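Local atomic coordinates of 2,5-dihydroxypyridine 5,6-dioxygenase (Pseudomonas putida KT2440, PDB entry 7CNT), a protein that catalyses the iron(II)-dependent cleavage of 2,5-dihydroxypyridine by dioxygen, between carbons 5 and 6, to give N-formylmaleamate in aerobic nicotinate degradation. Residues Q25-L30 and A94-D99; E146-Q151 and D331-V336; L229-G234 and Y261-I266; M290-F295 and D320-N325. All coordinates share one frame; numbering follows the deposited sequence.

Contact 1 (Q25-L30 and A94-D99); sequences QSVAVL and ADLVVD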
loop_
_atom_site.group_PDB
_atom_site.type_symbol
_atom_site.label_atom_id
_atom_site.label_comp_id
_atom_site.label_asym_id
_atom_site.label_seq_id
_atom_site.Cartn_x
_atom_site.Cartn_y
_atom_site.Cartn_z
ATOM N N GLN A 25 -25.832 14.869 14.563
ATOM C CA GLN A 25 -24.522 15.510 14.512
ATOM C C GLN A 25 -23.773 15.231 13.224
ATOM O O GLN A 25 -23.930 14.169 12.584
ATOM C CB GLN A 25 -23.636 15.034 15.672
ATOM C CG GLN A 25 -24.245 15.189 17.059
ATOM C CD GLN A 25 -24.340 16.633 17.511
ATOM O OE1 GLN A 25 -23.406 17.178 18.093
ATOM N NE2 GLN A 25 -25.473 17.253 17.257
ATOM N N SER A 26 -22.960 16.218 12.869
ATOM C CA SER A 26 -21.932 16.085 11.863
ATOM C C SER A 26 -20.552 15.958 12.508
ATOM O O SER A 26 -20.180 16.778 13.348
ATOM C CB SER A 26 -21.953 17.297 10.962
ATOM O OG SER A 26 -23.015 17.166 10.045
ATOM N N VAL A 27 -19.796 14.939 12.099
ATOM C CA VAL A 27 -18.374 14.800 12.457
ATOM C C VAL A 27 -17.466 15.015 11.260
ATOM O O VAL A 27 -17.691 14.421 10.196
ATOM C CB VAL A 27 -18.116 13.415 12.988
ATOM C CG1 VAL A 27 -16.666 13.238 13.349
ATOM C CG2 VAL A 27 -19.003 13.186 14.206
ATOM N N ALA A 28 -16.463 15.880 11.435
ATOM C CA ALA A 28 -15.391 16.061 10.478
ATOM C C ALA A 28 -14.129 15.392 11.059
ATOM O O ALA A 28 -13.839 15.608 12.226
ATOM C CB ALA A 28 -15.152 17.526 10.231
ATOM N N VAL A 29 -13.443 14.538 10.286
ATOM C CA VAL A 29 -12.191 13.936 10.729
ATOM C C VAL A 29 -11.094 14.654 10.018
ATOM O O VAL A 29 -11.060 14.648 8.808
ATOM C CB VAL A 29 -12.109 12.431 10.414
ATOM C CG1 VAL A 29 -10.834 11.854 10.942
ATOM C CG2 VAL A 29 -13.253 11.715 11.084
ATOM N N LEU A 30 -10.215 15.280 10.791
ATOM C CA LEU A 30 -9.123 16.063 10.275
ATOM C C LEU A 30 -7.836 15.282 10.259
ATOM O O LEU A 30 -7.420 14.669 11.286
ATOM C CB LEU A 30 -8.890 17.274 11.170
ATOM C CG LEU A 30 -7.716 18.181 10.806
ATOM C CD1 LEU A 30 -7.812 18.736 9.402
ATOM C CD2 LEU A 30 -7.690 19.339 11.792
ATOM N N ALA A 94 -18.969 21.591 10.817
ATOM C CA ALA A 94 -19.266 20.396 11.589
ATOM C C ALA A 94 -19.504 20.702 13.066
ATOM O O ALA A 94 -18.997 21.687 13.604
ATOM C CB ALA A 94 -18.102 19.423 11.448
ATOM N N ASP A 95 -20.248 19.812 13.708
ATOM C CA ASP A 95 -20.584 19.889 15.110
ATOM C C ASP A 95 -19.426 19.429 15.993
ATOM O O ASP A 95 -19.230 19.980 17.057
ATOM C CB ASP A 95 -21.819 19.001 15.397
ATOM C CG ASP A 95 -23.020 19.372 14.533
ATOM O OD1 ASP A 95 -23.465 20.548 14.649
ATOM O OD2 ASP A 95 -23.496 18.502 13.737
ATOM N N LEU A 96 -18.735 18.372 15.555
ATOM C CA LEU A 96 -17.592 17.779 16.243
ATOM C C LEU A 96 -16.476 17.432 15.231
ATOM O O LEU A 96 -16.731 16.807 14.195
ATOM C CB LEU A 96 -18.020 16.540 17.022
ATOM C CG LEU A 96 -17.015 15.716 17.860
ATOM C CD1 LEU A 96 -16.388 14.579 17.081
ATOM C CD2 LEU A 96 -15.936 16.549 18.492
ATOM N N VAL A 97 -15.260 17.880 15.532
ATOM C CA VAL A 97 -14.069 17.591 14.732
ATOM C C VAL A 97 -13.174 16.625 15.482
ATOM O O VAL A 97 -12.919 16.844 16.654
ATOM C CB VAL A 97 -13.229 18.843 14.479
ATOM C CG1 VAL A 97 -11.889 18.459 13.877
ATOM C CG2 VAL A 97 -13.950 19.781 13.565
ATOM N N VAL A 98 -12.755 15.535 14.830
ATOM C CA VAL A 98 -11.772 14.648 15.407
ATOM C C VAL A 98 -10.424 15.052 14.825
ATOM O O VAL A 98 -10.234 14.966 13.657
ATOM C CB VAL A 98 -12.061 13.213 15.089
ATOM C CG1 VAL A 98 -11.008 12.323 15.760
ATOM C CG2 VAL A 98 -13.463 12.874 15.572
ATOM N N ASP A 99 -9.503 15.515 15.654
ATOM C CA ASP A 99 -8.245 16.038 15.173
ATOM C C ASP A 99 -7.141 14.968 15.264
ATOM O O ASP A 99 -6.683 14.618 16.356
ATOM C CB ASP A 99 -7.877 17.249 15.991
ATOM C CG ASP A 99 -6.656 17.952 15.478
ATOM O OD1 ASP A 99 -5.886 17.345 14.699
ATOM O OD2 ASP A 99 -6.475 19.127 15.885
#

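Contact 2 (E146-Q151 and D331-V336); sequences ETLLKQ and DDKAVV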
loop_
_atom_site.group_PDB
_atom_site.type_symbol
_atom_site.label_atom_id
_atom_site.label_comp_id
_atom_site.label_asym_id
_atom_site.label_seq_id
_atom_site.Cartn_x
_atom_site.Cartn_y
_atom_site.Cartn_z
ATOM N N GLU A 146 -12.048 21.418 39.365
ATOM C CA GLU A 146 -12.173 22.728 38.704
ATOM C C GLU A 146 -12.874 23.712 39.608
ATOM O O GLU A 146 -12.537 24.898 39.666
ATOM C CB GLU A 146 -12.968 22.622 37.399
ATOM C CG GLU A 146 -13.074 23.939 36.601
ATOM C CD GLU A 146 -14.024 23.916 35.375
ATOM O OE1 GLU A 146 -15.044 23.182 35.392
ATOM O OE2 GLU A 146 -13.757 24.663 34.392
ATOM N N THR A 147 -13.878 23.209 40.299
ATOM C CA THR A 147 -14.688 24.011 41.153
ATOM C C THR A 147 -13.696 24.741 42.035
ATOM O O THR A 147 -13.636 25.965 42.108
ATOM C CB THR A 147 -15.625 23.106 42.003
ATOM O OG1 THR A 147 -16.572 22.445 41.159
ATOM C CG2 THR A 147 -16.386 23.906 43.001
ATOM N N LEU A 148 -12.870 23.956 42.677
ATOM C CA LEU A 148 -11.883 24.490 43.588
ATOM C C LEU A 148 -10.996 25.555 42.966
ATOM O O LEU A 148 -10.812 26.630 43.542
ATOM C CB LEU A 148 -11.016 23.340 44.119
ATOM C CG LEU A 148 -10.440 23.536 45.503
ATOM C CD1 LEU A 148 -11.548 24.062 46.401
ATOM C CD2 LEU A 148 -9.904 22.232 46.064
ATOM N N LEU A 149 -10.461 25.241 41.786
ATOM C CA LEU A 149 -9.495 26.098 41.115
ATOM C C LEU A 149 -10.026 27.465 40.681
ATOM O O LEU A 149 -9.275 28.461 40.642
ATOM C CB LEU A 149 -8.963 25.360 39.875
ATOM C CG LEU A 149 -7.828 26.033 39.101
ATOM C CD1 LEU A 149 -6.680 26.420 40.017
ATOM C CD2 LEU A 149 -7.330 25.093 38.029
ATOM N N LYS A 150 -11.300 27.495 40.289
ATOM C CA LYS A 150 -11.944 28.728 39.847
ATOM C C LYS A 150 -12.188 29.684 41.024
ATOM O O LYS A 150 -12.283 30.872 40.816
ATOM C CB LYS A 150 -13.257 28.416 39.115
ATOM C CG LYS A 150 -13.081 27.900 37.692
ATOM C CD LYS A 150 -14.393 27.923 36.903
ATOM C CE LYS A 150 -15.422 26.949 37.476
ATOM N NZ LYS A 150 -16.566 26.699 36.556
ATOM N N GLN A 151 -12.233 29.148 42.248
ATOM C CA GLN A 151 -12.336 29.942 43.476
ATOM C C GLN A 151 -11.022 30.526 43.922
ATOM O O GLN A 151 -10.978 31.597 44.545
ATOM C CB GLN A 151 -12.824 29.070 44.631
ATOM C CG GLN A 151 -14.114 28.312 44.344
ATOM C CD GLN A 151 -14.526 27.355 45.458
ATOM O OE1 GLN A 151 -15.472 26.575 45.297
ATOM N NE2 GLN A 151 -13.824 27.406 46.597
ATOM N N ASP A 331 -4.667 28.935 47.451
ATOM C CA ASP A 331 -4.716 29.820 48.617
ATOM C C ASP A 331 -3.858 29.171 49.687
ATOM O O ASP A 331 -2.670 28.992 49.454
ATOM C CB ASP A 331 -6.154 30.058 49.043
ATOM C CG ASP A 331 -6.938 30.793 47.971
ATOM O OD1 ASP A 331 -6.428 31.843 47.489
ATOM O OD2 ASP A 331 -8.042 30.317 47.603
ATOM N N ASP A 332 -4.432 28.748 50.807
ATOM C CA ASP A 332 -3.623 28.112 51.841
ATOM C C ASP A 332 -4.009 26.659 52.094
ATOM O O ASP A 332 -3.545 26.055 53.064
ATOM C CB ASP A 332 -3.701 28.931 53.138
ATOM C CG ASP A 332 -3.063 30.319 52.994
ATOM O OD1 ASP A 332 -1.976 30.424 52.383
ATOM O OD2 ASP A 332 -3.650 31.307 53.490
ATOM N N LYS A 333 -4.835 26.081 51.230
ATOM C CA LYS A 333 -5.264 24.691 51.447
ATOM C C LYS A 333 -4.655 23.734 50.417
ATOM O O LYS A 333 -4.527 24.042 49.231
ATOM C CB LYS A 333 -6.795 24.577 51.440
ATOM C CG LYS A 333 -7.420 25.054 50.136
ATOM C CD LYS A 333 -8.917 24.892 50.132
ATOM C CE LYS A 333 -9.506 25.456 48.851
ATOM N NZ LYS A 333 -10.978 25.653 49.015
ATOM N N ALA A 334 -4.291 22.547 50.866
ATOM C CA ALA A 334 -3.588 21.645 49.993
ATOM C C ALA A 334 -4.566 20.938 49.084
ATOM O O ALA A 334 -5.534 20.355 49.563
ATOM C CB ALA A 334 -2.777 20.655 50.803
ATOM N N VAL A 335 -4.318 20.975 47.774
ATOM C CA VAL A 335 -4.984 20.031 46.850
ATOM C C VAL A 335 -4.135 18.779 46.632
ATOM O O VAL A 335 -4.688 17.698 46.482
ATOM C CB VAL A 335 -5.342 20.715 45.547
ATOM C CG1 VAL A 335 -6.135 21.992 45.846
ATOM C CG2 VAL A 335 -4.105 21.045 44.734
ATOM N N VAL A 336 -2.799 18.931 46.676
ATOM C CA VAL A 336 -1.838 17.825 46.637
ATOM C C VAL A 336 -0.748 17.908 47.736
ATOM O O VAL A 336 -0.257 18.959 48.038
ATOM C CB VAL A 336 -1.144 17.804 45.260
ATOM C CG1 VAL A 336 -0.149 16.625 45.120
ATOM C CG2 VAL A 336 -2.199 17.737 44.141
#

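Contact 3 (L229-G234 and Y261-I266); sequences LEIEKG and YGISHI. With FE2 (Fe (II) ion), chain G.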
loop_
_atom_site.group_PDB
_atom_site.type_symbol
_atom_site.label_atom_id
_atom_site.label_comp_id
_atom_site.label_asym_id
_atom_site.label_seq_id
_atom_site.Cartn_x
_atom_site.Cartn_y
_atom_site.Cartn_z
ATOM N N LEU A 229 15.087 26.401 38.188
ATOM C CA LEU A 229 14.575 27.492 37.430
ATOM C C LEU A 229 14.167 28.607 38.385
ATOM O O LEU A 229 13.298 28.441 39.230
ATOM C CB LEU A 229 13.363 27.041 36.629
ATOM C CG LEU A 229 13.550 25.945 35.617
ATOM C CD1 LEU A 229 12.209 25.724 34.973
ATOM C CD2 LEU A 229 14.577 26.322 34.585
ATOM N N GLU A 230 14.788 29.750 38.218
ATOM C CA GLU A 230 14.459 30.930 39.026
ATOM C C GLU A 230 13.464 31.774 38.303
ATOM O O GLU A 230 13.647 32.061 37.119
ATOM C CB GLU A 230 15.723 31.717 39.343
ATOM C CG GLU A 230 16.499 30.995 40.435
ATOM C CD GLU A 230 17.985 31.295 40.480
ATOM O OE1 GLU A 230 18.490 32.111 39.664
ATOM O OE2 GLU A 230 18.632 30.683 41.353
ATOM N N ILE A 231 12.376 32.140 38.981
ATOM C CA ILE A 231 11.298 32.857 38.282
ATOM C C ILE A 231 10.970 34.228 38.918
ATOM O O ILE A 231 10.685 34.301 40.101
ATOM C CB ILE A 231 10.046 31.973 38.201
ATOM C CG1 ILE A 231 10.280 30.788 37.253
ATOM C CG2 ILE A 231 8.827 32.782 37.751
ATOM C CD1 ILE A 231 9.682 29.490 37.734
ATOM N N GLU A 232 10.997 35.278 38.103
ATOM C CA GLU A 232 10.653 36.645 38.500
ATOM C C GLU A 232 9.660 37.235 37.528
ATOM O O GLU A 232 9.838 37.131 36.316
ATOM C CB GLU A 232 11.899 37.557 38.533
ATOM C CG GLU A 232 12.931 37.169 39.592
ATOM C CD GLU A 232 14.232 37.969 39.522
ATOM O OE1 GLU A 232 14.273 39.038 38.865
ATOM O OE2 GLU A 232 15.222 37.529 40.151
ATOM N N LYS A 233 8.599 37.834 38.072
ATOM C CA LYS A 233 7.589 38.522 37.291
ATOM C C LYS A 233 7.137 37.690 36.085
ATOM O O LYS A 233 7.016 38.205 34.944
ATOM C CB LYS A 233 8.099 39.904 36.879
ATOM C CG LYS A 233 8.510 40.755 38.076
ATOM C CD LYS A 233 8.130 42.219 37.891
ATOM C CE LYS A 233 6.649 42.465 38.186
ATOM N NZ LYS A 233 6.109 43.674 37.496
ATOM N N GLY A 234 6.918 36.400 36.381
ATOM C CA GLY A 234 6.315 35.457 35.480
ATOM C C GLY A 234 7.244 34.959 34.392
ATOM O O GLY A 234 6.782 34.285 33.469
ATOM N N TYR A 261 10.866 32.254 27.727
ATOM C CA TYR A 261 11.086 32.117 29.160
ATOM C C TYR A 261 9.834 32.374 30.051
ATOM O O TYR A 261 9.911 32.262 31.292
ATOM C CB TYR A 261 12.253 33.032 29.549
ATOM C CG TYR A 261 13.549 32.681 28.840
ATOM C CD1 TYR A 261 14.240 31.508 29.151
ATOM C CD2 TYR A 261 14.095 33.529 27.897
ATOM C CE1 TYR A 261 15.429 31.185 28.524
ATOM C CE2 TYR A 261 15.279 33.217 27.247
ATOM C CZ TYR A 261 15.938 32.042 27.559
ATOM O OH TYR A 261 17.108 31.742 26.912
ATOM N N GLY A 262 8.695 32.677 29.425
ATOM C CA GLY A 262 7.448 32.945 30.134
ATOM C C GLY A 262 6.772 31.713 30.712
ATOM O O GLY A 262 6.723 30.662 30.060
ATOM N N ILE A 263 6.257 31.836 31.942
ATOM C CA ILE A 263 5.509 30.764 32.552
ATOM C C ILE A 263 4.068 30.798 32.074
ATOM O O ILE A 263 3.395 31.779 32.254
ATOM C CB ILE A 263 5.521 30.828 34.096
ATOM C CG1 ILE A 263 6.945 30.782 34.653
ATOM C CG2 ILE A 263 4.776 29.629 34.656
ATOM C CD1 ILE A 263 7.670 29.487 34.358
ATOM N N SER A 264 3.591 29.704 31.487
ATOM C CA SER A 264 2.259 29.706 30.955
ATOM C C SER A 264 1.402 28.776 31.827
ATOM O O SER A 264 1.284 28.992 33.021
ATOM C CB SER A 264 2.294 29.354 29.472
ATOM O OG SER A 264 2.878 28.102 29.297
ATOM N N HIS A 265 0.806 27.740 31.301
ATOM C CA HIS A 265 -0.137 27.070 32.146
ATOM C C HIS A 265 0.527 26.324 33.302
ATOM O O HIS A 265 1.712 25.924 33.250
ATOM C CB HIS A 265 -1.181 26.256 31.367
ATOM C CG HIS A 265 -0.620 25.184 30.502
ATOM N ND1 HIS A 265 -0.055 24.034 31.018
ATOM C CD2 HIS A 265 -0.599 25.048 29.158
ATOM C CE1 HIS A 265 0.311 23.244 30.028
ATOM N NE2 HIS A 265 -0.006 23.835 28.889
ATOM N N ILE A 266 -0.268 26.218 34.367
ATOM C CA ILE A 266 0.099 25.600 35.626
ATOM C C ILE A 266 -1.096 24.794 36.121
ATOM O O ILE A 266 -2.242 25.145 35.905
ATOM C CB ILE A 266 0.452 26.656 36.708
ATOM C CG1 ILE A 266 -0.647 27.711 36.833
ATOM C CG2 ILE A 266 1.740 27.356 36.349
ATOM C CD1 ILE A 266 -0.347 28.814 37.826
HETATM FE FE FE2 G . 2.072 23.789 27.399
#

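Contact 4 (M290-F295 and D320-N325); sequences MDARAF and DIPLRN. With FE2 (Fe (II) ion), chain G.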
loop_
_atom_site.group_PDB
_atom_site.type_symbol
_atom_site.label_atom_id
_atom_site.label_comp_id
_atom_site.label_asym_id
_atom_site.label_seq_id
_atom_site.Cartn_x
_atom_site.Cartn_y
_atom_site.Cartn_z
HETATM N N MSE A 290 1.340 11.715 26.967
HETATM C CA MSE A 290 0.281 12.233 27.800
HETATM C C MSE A 290 0.325 11.612 29.171
HETATM O O MSE A 290 -0.224 12.194 30.115
HETATM C CB MSE A 290 -1.058 11.948 27.121
HETATM C CG MSE A 290 -1.164 12.778 25.855
HETATM SE SE MSE A 290 -1.105 14.707 26.187
HETATM C CE MSE A 290 -2.307 14.621 27.717
ATOM N N ASP A 291 0.959 10.440 29.293
ATOM C CA ASP A 291 1.153 9.804 30.597
ATOM C C ASP A 291 1.875 10.767 31.521
ATOM O O ASP A 291 1.569 10.896 32.700
ATOM C CB ASP A 291 2.040 8.556 30.517
ATOM C CG ASP A 291 1.275 7.322 30.187
ATOM O OD1 ASP A 291 1.170 7.069 28.952
ATOM O OD2 ASP A 291 0.831 6.604 31.145
ATOM N N ALA A 292 2.880 11.410 30.961
ATOM C CA ALA A 292 3.703 12.302 31.711
ATOM C C ALA A 292 2.947 13.609 32.056
ATOM O O ALA A 292 3.133 14.190 33.126
ATOM C CB ALA A 292 4.962 12.575 30.928
ATOM N N ARG A 293 2.075 14.056 31.176
ATOM C CA ARG A 293 1.315 15.273 31.443
ATOM C C ARG A 293 0.197 15.096 32.465
ATOM O O ARG A 293 -0.188 16.065 33.143
ATOM C CB ARG A 293 0.713 15.820 30.161
ATOM C CG ARG A 293 1.692 16.578 29.312
ATOM C CD ARG A 293 0.954 17.267 28.174
ATOM N NE ARG A 293 1.944 17.809 27.270
ATOM C CZ ARG A 293 2.647 17.090 26.406
ATOM N NH1 ARG A 293 2.462 15.774 26.319
ATOM N NH2 ARG A 293 3.558 17.695 25.641
ATOM N N ALA A 294 -0.348 13.891 32.587
ATOM C CA ALA A 294 -1.633 13.772 33.299
ATOM C C ALA A 294 -1.534 12.975 34.582
ATOM O O ALA A 294 -2.498 12.873 35.291
ATOM C CB ALA A 294 -2.720 13.176 32.365
ATOM N N PHE A 295 -0.395 12.352 34.869
ATOM C CA PHE A 295 -0.389 11.393 35.962
ATOM C C PHE A 295 -0.843 12.067 37.281
ATOM O O PHE A 295 -0.557 13.216 37.563
ATOM C CB PHE A 295 0.931 10.537 36.082
ATOM C CG PHE A 295 2.154 11.292 36.570
ATOM C CD1 PHE A 295 3.010 11.975 35.669
ATOM C CD2 PHE A 295 2.513 11.253 37.915
ATOM C CE1 PHE A 295 4.137 12.656 36.121
ATOM C CE2 PHE A 295 3.639 11.955 38.373
ATOM C CZ PHE A 295 4.455 12.635 37.471
ATOM N N ASP A 320 6.749 21.451 28.350
ATOM C CA ASP A 320 5.796 20.987 29.348
ATOM C C ASP A 320 6.591 20.208 30.365
ATOM O O ASP A 320 7.365 19.346 29.993
ATOM C CB ASP A 320 4.754 20.075 28.705
ATOM C CG ASP A 320 3.489 20.810 28.250
ATOM O OD1 ASP A 320 3.236 21.947 28.665
ATOM O OD2 ASP A 320 2.708 20.219 27.494
ATOM N N ILE A 321 6.423 20.517 31.649
ATOM C CA ILE A 321 7.282 19.966 32.696
ATOM C C ILE A 321 6.506 19.427 33.923
ATOM O O ILE A 321 6.042 20.194 34.753
ATOM C CB ILE A 321 8.302 21.006 33.138
ATOM C CG1 ILE A 321 9.235 21.366 31.992
ATOM C CG2 ILE A 321 9.142 20.464 34.289
ATOM C CD1 ILE A 321 10.135 22.555 32.272
ATOM N N PRO A 322 6.314 18.105 34.011
ATOM C CA PRO A 322 5.763 17.506 35.234
ATOM C C PRO A 322 6.781 17.296 36.388
ATOM O O PRO A 322 7.899 16.806 36.177
ATOM C CB PRO A 322 5.224 16.162 34.755
ATOM C CG PRO A 322 5.917 15.914 33.461
ATOM C CD PRO A 322 6.078 17.259 32.848
ATOM N N LEU A 323 6.394 17.684 37.591
ATOM C CA LEU A 323 7.211 17.431 38.783
ATOM C C LEU A 323 6.430 16.480 39.655
ATOM O O LEU A 323 5.178 16.549 39.720
ATOM C CB LEU A 323 7.549 18.722 39.549
ATOM C CG LEU A 323 8.068 19.916 38.742
ATOM C CD1 LEU A 323 8.258 21.219 39.561
ATOM C CD2 LEU A 323 9.369 19.471 38.075
ATOM N N ARG A 324 7.174 15.579 40.297
ATOM C CA ARG A 324 6.625 14.646 41.262
ATOM C C ARG A 324 6.893 15.141 42.653
ATOM O O ARG A 324 7.638 16.105 42.845
ATOM C CB ARG A 324 7.318 13.305 41.128
ATOM C CG ARG A 324 6.865 12.515 39.931
ATOM C CD ARG A 324 7.864 11.430 39.588
ATOM N NE ARG A 324 8.043 10.394 40.605
ATOM C CZ ARG A 324 9.190 10.125 41.240
ATOM N NH1 ARG A 324 9.212 9.152 42.141
ATOM N NH2 ARG A 324 10.317 10.803 40.994
ATOM N N ASN A 325 6.239 14.503 43.618
ATOM C CA ASN A 325 6.445 14.753 45.033
ATOM C C ASN A 325 6.142 16.175 45.545
ATOM O O ASN A 325 6.680 16.580 46.560
ATOM C CB ASN A 325 7.877 14.368 45.384
ATOM C CG ASN A 325 8.186 12.929 45.033
ATOM O OD1 ASN A 325 7.414 12.046 45.369
ATOM N ND2 ASN A 325 9.336 12.683 44.376
HETATM FE FE FE2 G . 2.072 23.789 27.399
#

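Contact 1 (Q25-L30 and A94-D99)
Ser26 to Leu30 and Leu96 to Asp99 run in the same direction, their axes 4.6 Å apart at closest approach and 20° from parallel. They are neighbouring inner strands of a five-stranded parallel sheet with the 2-1-3-4-5 strand order of flavodoxin-like folds. Leu96 N bonds to Ser26 O, Ala28 N to Leu96 O, Val98 N to Ala28 O and Leu30 N to Val98 O; the backbones of Val27 and Val29 hydrogen-bond to strand 53-58 on the other side. Before this ladder, Asp95 OD2 accepts a hydrogen bond from Ser26 N through its anti lone pair, modelled at 2.5 Å, shorter than usual and probably not exact. Asp95 CG lies anti to the carbonyl carbon (chi1 -56°), which brings OD2 back to Ser26 N. The Gln25 amide stacks on the Asp95 carboxylate, the planes 17° apart, and its OE1 is bonded by Arg118. With an alanine in place of Asp95, the Ser26 N-H would probably lose its acceptor and the Gln25 amide its flat stacking partner. On one face of the sheet Val27 CG1 touches Leu96 CD1 at 4.0 Å and Val98 CG2 at 3.9 Å, and Leu16 of helix 5-18 covers Leu96 and Val98. On the other face Ala28 CB meets Ala94 CB at 3.7 Å. Asp99, whose carboxylate bonds to Met101 N and Leu103 N, lies alongside Leu30, OD1 4.0 Å from Leu30 CD2.

Contact 2 (E146-Q151 and D331-V336)
Leu148, in the last turn of helix 136-151, packs against Val335 and Lys333 of strand 333-337, a member of an antiparallel five-stranded sheet. At this point the strand carries a classic beta bulge, in which Val335 and Val336 together face Ile328. The firm part of the contact is apolar. Leu148 CD2 sits 3.8 Å from Val335 CG1, the two side chains passing antiparallel to one another. With CG anti to the backbone N (chi1 -151°), Leu148 spreads its methyls over both partners, CD2 to the valine and CD1 to the lysine. Val335 is buried, with Leu330 and Trp268 also touching it, while Pro344 adds to the cover of Leu148. Toward solvent the packing gives way to a loose polar fringe. Lys333 reaches out along an extended chain and crosses Leu148 at a slant. Its CE is modelled 3.5 Å from Leu148 CD1, tighter than normal packing, and NZ comes closer still to that methyl, so the placing of the whole end of the lysine, CE and NZ alike, is doubtful. Gln151 lies loosely near that end, crossing the lysine at about a right angle. No hydrogen bond joins the helix to the strand here. At the outer rim Gln151 O stays 4.4 Å from Asp331 OD2, while Asp331 OD1 accepts the backbone N-H of Arg153.

Contact 3 (L229-G234 and Y261-I266)
One nearly straight hydrogen bond, from Ile263 N to Gly234 O at 2.9 Å and 176°, ties the turn of a beta hairpin to the first residue of a strand in a different sheet. The donor lies 23° out of the carbonyl plane. Lys233 and Gly234 both have positive phi, and their backbone angles fit the central pair of a type I' turn between strands 227-232 and 235-241. The same Gly234 O lies 3.7 Å from Ile263 CB, so the carbonyl also leans on the base of that side chain. On the strand leading into the turn, Ile231 meets Ile263 head on, with Ile231 CD1 3.9 Å from Ile263 CD1. The flank of the pair meets as well, Ile231 CG2 coming within 4.1 Å of Ile263 CG1. Ile236 of the hairpin's second strand covers both side chains. Beyond Ile263 the chain is irregular, for Ser264 has a negative psi unlike that of its strand neighbours. Consistent with this irregularity, the CB atoms of Ile263 and His265 leave the strand in divergent directions; the His265 ring reaches the iron because CG stands between the backbone N and the carbonyl carbon (chi1 60°). His265 NE2 stands 2.6 Å from the iron, where His318, Asp320 and Ser302 also bind. The buried isoleucine contact thus sits at the root of a strand that supplies one ligand of a non-haem iron(II) site, whose ligands include the familiar set of two histidines and one carboxylate.

Contact 4 (M290-F295 and D320-N325)
Ala292, on helix 290-294, sets its backbone O 3.3 Å from Pro322 CG, with its methyl against the same proline ring. Next, the Arg293 chain is extended from CG to NE (chi2 and chi3 both -171°), which carries NE to Asp320. Arg293 NE gives Asp320 OD2 a hydrogen bond that is part of a salt bridge, modelled at 2.5 Å, probably somewhat too short; NH2 adds a weak one at 3.2 Å. OD2 lies at the edge of the guanidinium, near its plane, and is met on its anti side, 26° out of the carboxylate plane. The two planes are 75° apart. Arg293 NH1 bonds to Met288 O. Past the helix, Phe295 crosses Pro322, its CE1 3.9 Å from Pro322 CB, and turns its edge to Arg324, whose CG is 3.4 Å from Phe295 CZ. Arg324 forms a salt bridge with Glu246 of a neighbouring subunit. Replacing Arg293 by a leucine would probably leave Asp320 OD2 without its charged mate and the carboxylate freer to turn. Asp320 divides its oxygens, OD1 binding the iron at 2.5 Å and OD2 the arginine, so Arg293 is placed as a second-shell residue and probably holds the carboxylate in its orientation.

How the contacts relate
Along the chain contact 1 closes before the others open, and contacts 3 and 4 follow each other inside the long loop closed by contact 2. Contact 1 belongs to the parallel sheet built mainly from the N-terminal half, its centre about 29 Å from that of contact 4 and about 35 Å from that of contact 3, on the opposite side of the chain's centre from both. Contacts 3 and 4 both reach the antiparallel sheet holding strands 263-269 and 319-323, with centres about 17 Å apart, and converge on one iron. Contact 2 lies nearer the surface, its nearest atoms about 6 Å from either. The metal site is thus built in the C-terminal half, away from the parallel sheet.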